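Local coordinates for protein alanine racemase (Corynebacterium glutamicum, PDB 2DY3) that binds pyridoxal-5'-phosphate and belongs to the alanine racemase family, pairing an N-terminal TIM-type barrel domain with a C-terminal beta domain, at residues 16-20 with 215-221; 20-24 with 201-205; 37-41 with 234-238; 42-47 with 67-73. All coordinates share one frame. Residue numbers count along the deposited sequence, not the author numbering.

Overall arrangement
Interaction 1 is the hub of the four contacts and touches each of the others. Interactions 1 and 2 share Leu20 on helix 10-24, have centres 9 Å apart and touch through Pro215 and Phe202. Interactions 1 and 3 both reach the phosphate of pyridoxal-5'-phosphate, through Gly216 and Leu217 in one and Tyr38 in the other; their centres are 12 Å apart, and Tyr220 packs on Tyr38. Interaction 3, its centre 21 Å from that of interaction 2, also joins the barrel to the C-terminal domain. Interaction 4, 15 Å from interaction 3 between centres, is nested in sequence inside the other three; Ala37 packs on Val42 and Val45, while the Leu68 side chain lies about 13 Å from the ligand.

Interaction 1: 16-20 with 215-221. With PLP (pyridoxal-5'-phosphate), chain F.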
# COMPACT_ATOMS: atom_id res chain seq x y z
N ASN B 16 -6.66 20.46 14.13
CA ASN B 16 -7.82 19.60 13.98
C ASN B 16 -8.21 19.02 15.34
O ASN B 16 -9.40 18.92 15.66
CB ASN B 16 -7.50 18.46 13.00
CG ASN B 16 -7.25 18.96 11.59
OD1 ASN B 16 -6.62 18.28 10.78
ND2 ASN B 16 -7.77 20.14 11.28
N THR B 17 -7.20 18.63 16.12
CA THR B 17 -7.45 18.06 17.44
C THR B 17 -8.15 19.08 18.34
O THR B 17 -9.10 18.74 19.05
CB THR B 17 -6.15 17.60 18.11
OG1 THR B 17 -5.54 16.58 17.31
CG2 THR B 17 -6.43 17.05 19.50
N ARG B 18 -7.68 20.33 18.30
CA ARG B 18 -8.28 21.40 19.11
C ARG B 18 -9.72 21.67 18.67
O ARG B 18 -10.61 21.84 19.51
CB ARG B 18 -7.46 22.69 18.98
CG ARG B 18 -6.10 22.64 19.66
CD ARG B 18 -5.28 23.89 19.37
NE ARG B 18 -5.96 25.12 19.78
CZ ARG B 18 -5.46 26.34 19.63
NH1 ARG B 18 -4.26 26.52 19.09
NH2 ARG B 18 -6.16 27.40 20.03
N VAL B 19 -9.95 21.69 17.36
CA VAL B 19 -11.29 21.93 16.83
C VAL B 19 -12.26 20.81 17.21
O VAL B 19 -13.44 21.06 17.44
CB VAL B 19 -11.27 22.06 15.29
CG1 VAL B 19 -12.68 22.04 14.75
CG2 VAL B 19 -10.57 23.34 14.89
N LEU B 20 -11.75 19.59 17.27
CA LEU B 20 -12.60 18.46 17.63
C LEU B 20 -12.85 18.46 19.13
O LEU B 20 -13.94 18.10 19.59
CB LEU B 20 -11.96 17.14 17.19
CG LEU B 20 -11.80 16.94 15.68
CD1 LEU B 20 -11.18 15.58 15.42
CD2 LEU B 20 -13.15 17.04 15.00
N PRO B 215 -13.96 10.04 16.51
CA PRO B 215 -13.74 10.38 15.11
C PRO B 215 -12.31 10.05 14.68
O PRO B 215 -11.38 10.08 15.49
CB PRO B 215 -14.02 11.88 15.08
CG PRO B 215 -13.52 12.33 16.41
CD PRO B 215 -13.98 11.24 17.36
N GLY B 216 -12.16 9.71 13.41
CA GLY B 216 -10.84 9.42 12.89
C GLY B 216 -10.52 10.44 11.81
O GLY B 216 -9.71 11.35 11.99
N LEU B 217 -11.20 10.27 10.68
CA LEU B 217 -11.05 11.10 9.49
C LEU B 217 -10.84 12.60 9.76
O LEU B 217 -9.94 13.21 9.20
CB LEU B 217 -12.27 10.88 8.59
CG LEU B 217 -12.26 11.25 7.11
CD1 LEU B 217 -12.36 12.72 6.99
CD2 LEU B 217 -11.01 10.72 6.40
N ALA B 218 -11.68 13.19 10.62
CA ALA B 218 -11.57 14.61 10.92
C ALA B 218 -10.23 15.08 11.50
O ALA B 218 -9.82 16.22 11.28
CB ALA B 218 -12.71 15.03 11.87
N PHE B 219 -9.53 14.21 12.23
CA PHE B 219 -8.24 14.59 12.80
C PHE B 219 -7.21 14.88 11.72
O PHE B 219 -6.26 15.65 11.92
CB PHE B 219 -7.69 13.48 13.71
CG PHE B 219 -8.33 13.41 15.07
CD1 PHE B 219 -9.47 12.66 15.27
CD2 PHE B 219 -7.79 14.11 16.14
CE1 PHE B 219 -10.07 12.60 16.52
CE2 PHE B 219 -8.38 14.06 17.38
CZ PHE B 219 -9.52 13.30 17.58
N TYR B 220 -7.42 14.27 10.56
CA TYR B 220 -6.50 14.43 9.43
C TYR B 220 -6.94 15.58 8.52
O TYR B 220 -6.37 15.78 7.45
CB TYR B 220 -6.42 13.11 8.67
CG TYR B 220 -6.14 11.95 9.61
CD1 TYR B 220 -4.93 11.85 10.28
CD2 TYR B 220 -7.13 11.02 9.92
CE1 TYR B 220 -4.70 10.86 11.22
CE2 TYR B 220 -6.92 10.03 10.86
CZ TYR B 220 -5.70 9.96 11.51
OH TYR B 220 -5.47 8.98 12.44
N GLY B 221 -7.96 16.31 8.96
CA GLY B 221 -8.45 17.46 8.21
C GLY B 221 -9.34 17.22 7.01
O GLY B 221 -9.44 18.09 6.15
N1 PLP F . -14.85 3.57 15.01
C2 PLP F . -14.55 2.33 14.44
C2A PLP F . -15.04 1.07 15.12
C3 PLP F . -13.79 2.29 13.25
O3 PLP F . -13.49 1.07 12.67
C4 PLP F . -13.35 3.51 12.65
C4A PLP F . -12.55 3.52 11.32
C5 PLP F . -13.70 4.76 13.26
C6 PLP F . -14.44 4.77 14.43
C5A PLP F . -13.30 6.08 12.68
O4P PLP F . -14.24 6.51 11.70
P PLP F . -14.16 7.89 10.85
O1P PLP F . -12.87 7.96 10.18
O2P PLP F . -15.28 7.72 9.92
O3P PLP F . -14.34 8.94 11.88
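A methyl group sits squarely on an aromatic face here: Leu20 CD1 lies 3.3 Å from the centroid of the Phe219 ring, 10° off its normal, a close CH-pi contact. The same leucine also packs on Ala218 and Pro215, with Leu20 CD2 at 3.7 Å from Ala218 CB and CD1 at 4.1 Å from Pro215 CG. One turn earlier, Thr17 OG1 meets the ring edge, 3.5 Å from Phe219 CD2, while its hydroxyl is hydrogen-bonded to Ile13 O. Asn16 CB approaches Ala218 O at 3.7 Å, where the backbones come closest (Asn16 CA to Phe219 CA 5.2 Å). The 3-10 turn 217-220 thus presents Ala218 and Phe219 to the helix, while its start faces PLP: Gly216 N donates to PLP O3P (2.8 Å) and Leu217 N to PLP O1P (2.9 Å). A CB on Gly216 would crowd O1P. These amides, following strand 212-213, form part of the phosphate-binding site, to which Ser199 N, Tyr38 OH and Tyr346 OH also contribute, as in other PLP-dependent TIM-barrel enzymes.

Interaction 2: 20-24 with 201-205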
# COMPACT_ATOMS: atom_id res chain seq x y z
N LEU B 20 -11.75 19.59 17.27
CA LEU B 20 -12.60 18.46 17.63
C LEU B 20 -12.85 18.46 19.13
O LEU B 20 -13.94 18.10 19.59
CB LEU B 20 -11.96 17.14 17.19
CG LEU B 20 -11.80 16.94 15.68
CD1 LEU B 20 -11.18 15.58 15.42
CD2 LEU B 20 -13.15 17.04 15.00
N LYS B 21 -11.84 18.86 19.90
CA LYS B 21 -11.97 18.89 21.35
C LYS B 21 -13.04 19.92 21.72
O LYS B 21 -13.91 19.66 22.55
CB LYS B 21 -10.63 19.26 22.00
CG LYS B 21 -10.57 18.98 23.50
CD LYS B 21 -10.84 17.51 23.78
CE LYS B 21 -10.94 17.22 25.28
NZ LYS B 21 -9.67 17.48 25.99
N GLN B 22 -12.98 21.10 21.10
CA GLN B 22 -13.97 22.12 21.39
C GLN B 22 -15.37 21.61 21.06
O GLN B 22 -16.31 21.80 21.83
CB GLN B 22 -13.68 23.40 20.60
CG GLN B 22 -14.60 24.56 20.97
CD GLN B 22 -14.46 24.98 22.43
OE1 GLN B 22 -15.26 25.76 22.95
NE2 GLN B 22 -13.43 24.47 23.10
N MET B 23 -15.50 20.96 19.91
CA MET B 23 -16.79 20.41 19.47
C MET B 23 -17.34 19.28 20.34
O MET B 23 -18.55 19.06 20.39
CB MET B 23 -16.68 19.90 18.03
CG MET B 23 -16.50 20.97 16.98
SD MET B 23 -16.39 20.25 15.33
CE MET B 23 -18.10 19.79 15.04
N ALA B 24 -16.45 18.56 21.02
CA ALA B 24 -16.89 17.45 21.86
C ALA B 24 -17.52 17.95 23.16
O ALA B 24 -18.40 17.30 23.72
CB ALA B 24 -15.71 16.53 22.17
N ALA B 201 -21.11 11.19 11.88
CA ALA B 201 -22.13 11.35 12.90
C ALA B 201 -21.76 12.46 13.88
O ALA B 201 -22.60 13.30 14.22
CB ALA B 201 -22.33 10.03 13.65
N PHE B 202 -20.51 12.47 14.33
CA PHE B 202 -20.02 13.48 15.27
C PHE B 202 -20.19 14.90 14.75
O PHE B 202 -20.60 15.79 15.49
CB PHE B 202 -18.54 13.23 15.58
CG PHE B 202 -17.92 14.28 16.47
CD1 PHE B 202 -18.44 14.55 17.72
CD2 PHE B 202 -16.79 14.97 16.05
CE1 PHE B 202 -17.85 15.50 18.55
CE2 PHE B 202 -16.19 15.92 16.87
CZ PHE B 202 -16.72 16.18 18.12
N LEU B 203 -19.87 15.11 13.48
CA LEU B 203 -19.97 16.43 12.89
C LEU B 203 -21.39 16.81 12.48
O LEU B 203 -21.58 17.82 11.80
CB LEU B 203 -19.05 16.54 11.66
CG LEU B 203 -17.54 16.40 11.86
CD1 LEU B 203 -16.83 16.51 10.52
CD2 LEU B 203 -17.03 17.47 12.82
N THR B 204 -22.38 16.02 12.88
CA THR B 204 -23.77 16.33 12.52
C THR B 204 -24.84 15.86 13.51
O THR B 204 -26.00 16.23 13.38
CB THR B 204 -24.13 15.74 11.14
OG1 THR B 204 -25.47 16.12 10.80
CG2 THR B 204 -24.05 14.23 11.17
N ARG B 205 -24.45 15.05 14.49
CA ARG B 205 -25.40 14.54 15.48
C ARG B 205 -24.88 14.76 16.90
O ARG B 205 -24.35 13.83 17.52
CB ARG B 205 -25.65 13.04 15.25
CG ARG B 205 -26.39 12.71 13.97
CD ARG B 205 -27.81 13.24 14.01
NE ARG B 205 -28.65 12.55 14.99
CZ ARG B 205 -29.19 11.35 14.81
NH1 ARG B 205 -28.99 10.69 13.67
NH2 ARG B 205 -29.94 10.82 15.76
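This is an apolar helix-to-helix-end contact on the outside of the parallel strands of the TIM-type barrel, where the last turn of helix 10-24 receives the end of helix 199-202. Phe202 is the central side chain. Its chi1 near 180° sends the ring toward the other helix, where Phe202 CZ meets Met23 CB at 3.7 Å and Ala24 CB at 4.2 Å, and CE2 lies 3.7 Å from Leu20 CD2. The ring edge also faces backbone, with Phe202 CZ 3.7 Å from Leu20 O and 3.8 Å from Ala24 N; that carbonyl and amide are already joined by the helical Ala24 N to Leu20 O bond of 2.9 Å. The main chains remain apart, Met23 CA and Leu203 CA being 8.3 Å from each other, so side chains fill the gap. His209 meets the Phe202 ring from elsewhere in the chain. Met23 SD makes an oblique Met-aromatic contact, 5.5 Å from the Phe202 centroid, and Met23 CE presses against Leu203 CD2 at 3.4 Å.

Interaction 3: 37-41 with 234-238; sequences AYNHG and PAMTW. With PLP (pyridoxal-5'-phosphate), chain F.
This contact joins the two domains of an alanine racemase: the end of the short helix 34-38 of the TIM-type barrel and the turn that follows it pack on the start of strand 236-247 in the C-terminal beta domain. Ala37, Tyr38 and Asn39 all have positive phi (59°, 52° and 72°), His40 returns to -89°/-5°, and Gly41, at 93°/84°, is the N-cap of the next helix. A backbone bond, His40 N to Ala37 O (2.9 Å), closes the turn. Across from it, Ala235 (-109°/-15°) leads into extended Met236 (-110°/139°). The nearest CA atoms are those of His40 and Met236, 7.1 Å apart. His40 is m (chi1 -72°, chi2 68°); its ND1 donates to Tyr38 O (2.9 Å) and weakly to Ala37 O (3.2 Å), fixing the ring plane. Met236 is stretched, t,t with chi3 m (-75°), which brings Met236 CE over the imidazole face of His40, 3.7 Å from its centroid and 9° off the normal, and 3.4 Å from Asn39 O. Tyr220 stacks on both His40 and Tyr38. Tyr38, also m, directs its ring away to PLP, with OH donating to PLP O1P at 2.7 Å. His40 NE2 lies 3.3 Å from Met236 CB and is hydrogen-bonded at 2.8 Å to water 1, whose O accepts from Ala235 N at 3.3 Å.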
# COMPACT_ATOMS: atom_id res chain seq x y z
N ALA B 37 -2.40 5.69 11.71
CA ALA B 37 -2.95 7.03 11.69
C ALA B 37 -3.42 7.38 10.29
O ALA B 37 -3.08 8.44 9.76
CB ALA B 37 -1.90 8.03 12.18
N TYR B 38 -4.21 6.48 9.70
CA TYR B 38 -4.73 6.68 8.35
C TYR B 38 -3.60 7.00 7.38
O TYR B 38 -3.71 7.90 6.55
CB TYR B 38 -5.77 7.80 8.34
CG TYR B 38 -7.10 7.40 8.94
CD1 TYR B 38 -7.16 6.58 10.06
CD2 TYR B 38 -8.30 7.85 8.40
CE1 TYR B 38 -8.36 6.21 10.61
CE2 TYR B 38 -9.51 7.49 8.96
CZ TYR B 38 -9.54 6.67 10.06
OH TYR B 38 -10.74 6.28 10.61
N ASN B 39 -2.50 6.26 7.52
CA ASN B 39 -1.32 6.41 6.67
C ASN B 39 -0.52 7.69 6.92
O ASN B 39 0.40 8.00 6.17
CB ASN B 39 -1.74 6.36 5.20
CG ASN B 39 -0.60 6.01 4.26
OD1 ASN B 39 -0.63 6.33 3.07
ND2 ASN B 39 0.42 5.34 4.79
N HIS B 40 -0.86 8.44 7.97
CA HIS B 40 -0.14 9.68 8.27
C HIS B 40 1.08 9.50 9.19
O HIS B 40 1.81 10.45 9.45
CB HIS B 40 -1.08 10.72 8.91
CG HIS B 40 -2.07 11.31 7.95
ND1 HIS B 40 -3.10 10.59 7.40
CD2 HIS B 40 -2.19 12.57 7.46
CE1 HIS B 40 -3.82 11.38 6.62
NE2 HIS B 40 -3.28 12.58 6.64
N GLY B 41 1.29 8.28 9.68
CA GLY B 41 2.42 8.03 10.57
C GLY B 41 2.04 8.19 12.03
O GLY B 41 2.24 9.25 12.63
N PRO B 234 -6.46 20.03 6.18
CA PRO B 234 -5.89 18.80 5.61
C PRO B 234 -4.44 18.69 6.03
O PRO B 234 -3.72 19.68 6.04
CB PRO B 234 -6.07 19.01 4.11
CG PRO B 234 -7.36 19.77 4.05
CD PRO B 234 -7.17 20.80 5.15
N ALA B 235 -4.00 17.48 6.37
CA ALA B 235 -2.63 17.30 6.82
C ALA B 235 -1.69 16.57 5.86
O ALA B 235 -0.47 16.61 6.02
CB ALA B 235 -2.63 16.59 8.16
N MET B 236 -2.25 15.89 4.86
CA MET B 236 -1.41 15.15 3.93
C MET B 236 -1.33 15.72 2.53
O MET B 236 -2.33 16.17 1.96
CB MET B 236 -1.88 13.69 3.83
CG MET B 236 -1.06 12.83 2.86
SD MET B 236 -1.67 11.13 2.67
CE MET B 236 -1.11 10.39 4.22
N THR B 237 -0.13 15.70 1.98
CA THR B 237 0.12 16.14 0.62
C THR B 237 1.01 15.06 0.01
O THR B 237 2.03 14.69 0.60
CB THR B 237 0.87 17.49 0.57
OG1 THR B 237 0.05 18.52 1.13
CG2 THR B 237 1.22 17.84 -0.87
N TRP B 238 0.61 14.53 -1.14
CA TRP B 238 1.38 13.50 -1.84
C TRP B 238 1.99 14.20 -3.05
O TRP B 238 1.26 14.74 -3.88
CB TRP B 238 0.46 12.34 -2.28
CG TRP B 238 1.18 11.08 -2.73
CD1 TRP B 238 2.42 10.67 -2.36
CD2 TRP B 238 0.64 10.04 -3.57
NE1 TRP B 238 2.70 9.44 -2.90
CE2 TRP B 238 1.62 9.03 -3.65
CE3 TRP B 238 -0.57 9.87 -4.25
CZ2 TRP B 238 1.43 7.86 -4.38
CZ3 TRP B 238 -0.76 8.70 -4.98
CH2 TRP B 238 0.23 7.71 -5.04
N1 PLP F . -14.85 3.57 15.01
C2 PLP F . -14.55 2.33 14.44
C2A PLP F . -15.04 1.07 15.12
C3 PLP F . -13.79 2.29 13.25
O3 PLP F . -13.49 1.07 12.67
C4 PLP F . -13.35 3.51 12.65
C4A PLP F . -12.55 3.52 11.32
C5 PLP F . -13.70 4.76 13.26
C6 PLP F . -14.44 4.77 14.43
C5A PLP F . -13.30 6.08 12.68
O4P PLP F . -14.24 6.51 11.70
P PLP F . -14.16 7.89 10.85
O1P PLP F . -12.87 7.96 10.18
O2P PLP F . -15.28 7.72 9.92
O3P PLP F . -14.34 8.94 11.88
O HOH W 1 -4.85 14.49 5.38

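Interaction 4: 42-47 with 67-73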
# COMPACT_ATOMS: atom_id res chain seq x y z
N VAL B 42 1.49 7.12 12.61
CA VAL B 42 1.03 7.14 13.99
C VAL B 42 2.13 7.44 15.01
O VAL B 42 1.86 7.99 16.08
CB VAL B 42 0.36 5.79 14.36
CG1 VAL B 42 1.41 4.67 14.46
CG2 VAL B 42 -0.41 5.93 15.65
N GLU B 43 3.37 7.09 14.67
CA GLU B 43 4.49 7.32 15.57
C GLU B 43 4.67 8.81 15.86
O GLU B 43 5.14 9.18 16.94
CB GLU B 43 5.77 6.73 14.97
CG GLU B 43 6.99 6.94 15.84
CD GLU B 43 8.08 5.91 15.58
OE1 GLU B 43 9.19 6.08 16.13
OE2 GLU B 43 7.83 4.93 14.84
N LYS B 44 4.29 9.65 14.91
CA LYS B 44 4.39 11.09 15.07
C LYS B 44 3.03 11.73 15.34
O LYS B 44 2.92 12.66 16.14
CB LYS B 44 4.98 11.72 13.80
CG LYS B 44 6.46 11.43 13.60
CD LYS B 44 7.29 12.05 14.71
CE LYS B 44 8.76 11.71 14.55
NZ LYS B 44 8.96 10.23 14.48
N VAL B 45 1.99 11.22 14.69
CA VAL B 45 0.64 11.76 14.84
C VAL B 45 0.00 11.60 16.22
O VAL B 45 -0.49 12.57 16.80
CB VAL B 45 -0.32 11.16 13.79
CG1 VAL B 45 -1.75 11.59 14.06
CG2 VAL B 45 0.12 11.60 12.39
N ALA B 46 0.00 10.37 16.73
CA ALA B 46 -0.60 10.09 18.04
C ALA B 46 -0.10 10.99 19.17
O ALA B 46 -0.89 11.47 19.99
CB ALA B 46 -0.38 8.62 18.41
N PRO B 47 1.21 11.23 19.25
CA PRO B 47 1.71 12.09 20.34
C PRO B 47 1.19 13.52 20.21
O PRO B 47 0.91 14.19 21.20
CB PRO B 47 3.22 11.99 20.19
CG PRO B 47 3.42 10.63 19.64
CD PRO B 47 2.33 10.53 18.59
N GLN B 67 1.52 -0.81 19.68
CA GLN B 67 2.43 0.18 19.10
C GLN B 67 2.19 1.54 19.76
O GLN B 67 3.13 2.32 19.96
CB GLN B 67 2.22 0.28 17.58
CG GLN B 67 3.07 1.36 16.89
CD GLN B 67 2.87 1.41 15.38
OE1 GLN B 67 1.76 1.23 14.88
NE2 GLN B 67 3.95 1.69 14.64
N LEU B 68 0.94 1.83 20.10
CA LEU B 68 0.62 3.09 20.76
C LEU B 68 1.30 3.16 22.12
O LEU B 68 1.85 4.20 22.50
CB LEU B 68 -0.90 3.24 20.92
CG LEU B 68 -1.64 3.51 19.60
CD1 LEU B 68 -3.12 3.71 19.87
CD2 LEU B 68 -1.04 4.74 18.94
N ARG B 69 1.25 2.06 22.87
CA ARG B 69 1.88 2.03 24.18
C ARG B 69 3.38 2.18 23.99
O ARG B 69 4.04 2.84 24.80
CB ARG B 69 1.56 0.72 24.90
CG ARG B 69 0.14 0.65 25.46
CD ARG B 69 -0.07 1.56 26.69
NE ARG B 69 -1.45 1.47 27.18
CZ ARG B 69 -2.33 2.47 27.16
NH1 ARG B 69 -1.99 3.66 26.67
NH2 ARG B 69 -3.56 2.28 27.60
N ASP B 70 3.91 1.59 22.92
CA ASP B 70 5.34 1.66 22.61
C ASP B 70 5.85 3.09 22.44
O ASP B 70 6.91 3.44 22.96
CB ASP B 70 5.66 0.88 21.33
CG ASP B 70 5.87 -0.61 21.57
OD1 ASP B 70 5.92 -1.03 22.74
OD2 ASP B 70 6.00 -1.36 20.57
N ILE B 71 5.11 3.93 21.72
CA ILE B 71 5.55 5.30 21.52
C ILE B 71 5.33 6.17 22.75
O ILE B 71 5.73 7.34 22.77
CB ILE B 71 4.85 5.96 20.30
CG1 ILE B 71 3.35 6.06 20.53
CG2 ILE B 71 5.14 5.15 19.05
CD1 ILE B 71 2.61 6.65 19.36
N GLY B 72 4.69 5.62 23.77
CA GLY B 72 4.48 6.37 24.99
C GLY B 72 3.09 6.89 25.27
O GLY B 72 2.89 7.64 26.23
N ILE B 73 2.13 6.53 24.43
CA ILE B 73 0.76 6.97 24.64
C ILE B 73 0.32 6.37 25.96
O ILE B 73 0.37 5.14 26.14
CB ILE B 73 -0.17 6.48 23.52
CG1 ILE B 73 0.24 7.10 22.18
CG2 ILE B 73 -1.62 6.81 23.86
CD1 ILE B 73 0.14 8.61 22.15
O HOH W 2 6.54 2.80 15.77
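Gln67 opens the second segment with its extended side chain lying toward helix 42-50: Gln67 OE1 comes within 3.5 Å of Val42 CG1, and NE2 donates to water 2 (3.0 Å), which in turn donates to Glu43 OE2 (2.7 Å). Leu68 follows, bringing CD2 to 3.6 Å from Val42 CG2 and 4.0 Å from Ala46 CB; it also packs on Phe57 and Val59 of strand 56-59. Arg69 takes no part across the gap, but its NH1 donates to Ile73 O (2.8 Å) and holds the chain after the helix. Ile71 makes the most contacts, with CD1 3.6 Å from Val42 O, 3.7 Å from Ala46 CB and 4.0 Å from Pro47 CD, and CG2 4.1 Å from Glu43 CG. At Gly72 the helix closes in a Schellman motif: phi is 106°, Gly72 N bonds to Arg69 O (3.0 Å) and Ile73 N to Leu68 O (3.0 Å). The turn brings Ile73 CD1 to 3.8 Å from Ala46 CB. The end of helix 62-70 and the residues after it therefore meet helix 42-50 through aliphatic side chains; their direct cohesion is apolar packing, and the polar link found between the segments is a water bridge at the exposed margin.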